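Local coordinates for hypothetical protein (Bacteroides eggerthii, PDB 4JGL) that is of unknown function but adopts a streptavidin-like beta fold carrying two extra alpha helices, at residues S104-N108 with T109-T113. Residues are numbered along the deposited sequence; the frame is centred on the assembly and turned at random.
Sequences SSMKN and TPSFT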
loop_
_atom_site.group_PDB
_atom_site.type_symbol
_atom_site.label_atom_id
_atom_site.label_comp_id
_atom_site.label_asym_id
_atom_site.label_seq_id
_atom_site.Cartn_x
_atom_site.Cartn_y
_atom_site.Cartn_z
ATOM N N SER A 104 8.808 0.292 -11.639
ATOM C CA SER A 104 9.671 0.310 -10.481
ATOM C C SER A 104 10.909 -0.527 -10.749
ATOM O O SER A 104 10.841 -1.570 -11.400
ATOM C CB SER A 104 8.967 -0.283 -9.263
ATOM O OG SER A 104 7.793 0.429 -8.937
ATOM N N SER A 105 12.027 -0.081 -10.218
ATOM C CA SER A 105 13.258 -0.853 -10.269
ATOM C C SER A 105 13.332 -1.798 -9.091
ATOM O O SER A 105 13.042 -1.420 -7.955
ATOM C CB SER A 105 14.427 0.106 -10.186
ATOM O OG SER A 105 15.628 -0.574 -9.825
HETATM N N MSE A 106 13.753 -3.033 -9.348
HETATM C CA MSE A 106 14.021 -3.985 -8.289
HETATM C C MSE A 106 15.150 -3.561 -7.343
HETATM O O MSE A 106 15.224 -3.994 -6.185
HETATM C CB MSE A 106 14.421 -5.311 -8.950
HETATM C CG MSE A 106 13.304 -6.003 -9.642
HETATM SE SE MSE A 106 11.931 -6.565 -8.483
HETATM C CE MSE A 106 12.922 -7.796 -7.302
ATOM N N LYS A 107 16.069 -2.755 -7.860
ATOM C CA LYS A 107 17.206 -2.285 -7.091
ATOM C C LYS A 107 16.850 -1.070 -6.228
ATOM O O LYS A 107 17.463 -0.839 -5.195
ATOM C CB LYS A 107 18.333 -1.909 -8.047
ATOM C CG LYS A 107 18.867 -3.099 -8.880
ATOM C CD LYS A 107 19.853 -2.664 -9.976
ATOM C CE LYS A 107 20.492 -3.894 -10.684
ATOM N NZ LYS A 107 19.538 -4.520 -11.643
ATOM N N ASN A 108 15.906 -0.260 -6.677
ATOM C CA ASN A 108 15.703 1.068 -6.086
ATOM C C ASN A 108 14.383 1.267 -5.350
ATOM O O ASN A 108 14.202 2.288 -4.711
ATOM C CB ASN A 108 15.881 2.128 -7.161
ATOM C CG ASN A 108 17.304 2.157 -7.702
ATOM O OD1 ASN A 108 18.232 1.864 -6.976
ATOM N ND2 ASN A 108 17.460 2.491 -8.962
ATOM N N THR A 109 13.458 0.333 -5.488
ATOM C CA THR A 109 12.224 0.293 -4.702
ATOM C C THR A 109 12.309 -0.899 -3.755
ATOM O O THR A 109 12.596 -1.999 -4.214
ATOM C CB THR A 109 10.995 0.144 -5.603
ATOM O OG1 THR A 109 10.853 1.344 -6.372
ATOM C CG2 THR A 109 9.707 -0.048 -4.788
ATOM N N PRO A 110 12.043 -0.704 -2.450
ATOM C CA PRO A 110 12.181 -1.830 -1.535
ATOM C C PRO A 110 11.126 -2.910 -1.755
ATOM O O PRO A 110 9.974 -2.599 -2.090
ATOM C CB PRO A 110 11.974 -1.188 -0.149
ATOM C CG PRO A 110 11.319 0.070 -0.357
ATOM C CD PRO A 110 11.724 0.547 -1.739
ATOM N N SER A 111 11.539 -4.170 -1.614
ATOM C CA SER A 111 10.626 -5.281 -1.475
ATOM C C SER A 111 10.176 -5.353 -0.024
ATOM O O SER A 111 10.797 -4.761 0.870
ATOM C CB SER A 111 11.266 -6.592 -1.926
ATOM O OG SER A 111 11.615 -6.544 -3.298
ATOM N N PHE A 112 9.070 -6.036 0.207
ATOM C CA PHE A 112 8.606 -6.256 1.571
ATOM C C PHE A 112 8.254 -7.718 1.780
ATOM O O PHE A 112 7.660 -8.346 0.898
ATOM C CB PHE A 112 7.325 -5.438 1.868
ATOM C CG PHE A 112 7.552 -3.956 2.014
ATOM C CD1 PHE A 112 8.132 -3.473 3.173
ATOM C CD2 PHE A 112 7.163 -3.057 1.037
ATOM C CE1 PHE A 112 8.333 -2.116 3.343
ATOM C CE2 PHE A 112 7.387 -1.712 1.194
ATOM C CZ PHE A 112 7.966 -1.241 2.338
ATOM N N THR A 113 8.581 -8.218 2.959
ATOM C CA THR A 113 7.975 -9.444 3.490
ATOM C C THR A 113 7.237 -9.036 4.753
ATOM O O THR A 113 7.867 -8.557 5.712
ATOM C CB THR A 113 9.011 -10.520 3.807
ATOM O OG1 THR A 113 9.662 -10.912 2.586
ATOM C CG2 THR A 113 8.379 -11.795 4.412
HETATM O O HOH W 1 8.567 2.486 -7.358
HETATM O O HOH W 2 13.395 -4.631 -4.208
#
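Two waters span the turn, one joining Ser104 OG to Thr109 OG1 and the other joining Met106 O, Thr109 O and Ser111 OG, where direct polar contact is limited to one backbone bond. That bond closes an alpha-turn: Thr109 N donates to Ser105 O at 3.1 Å with an N-H...O angle of 151°, its donor tilted 24° from the carbonyl plane. The turn joins strands 96-103 and 112-116 of the streptavidin-like sheet; backbone hydrogen bonds from Ser104 to Gly84 and from Phe112 to Cys81 pair both its flanks with strand 78-92.

Ser105 also forms an ST turn, its OG accepting from Lys107 N at 3.0 Å and, weakly, from Asn108 N; side chain and carbonyl of one residue thus hold the bend. Water 2 donates to Met106 O and to Thr109 O, each 2.8 Å away, and accepts from Ser111 OG, so three groups fix its position. Selenomethionine Met106 curls back until its CE lies 4.4 Å from Ser111 OG, a loose approach.

Buried Ser104 and Thr109 each turn the hydroxyl beside the N of their own residue, anti to the carbonyl carbon (chi1 -60° and -67°), which lets both reach water 1, 2.7 Å from Ser104 OG and 2.7 Å from Thr109 OG1.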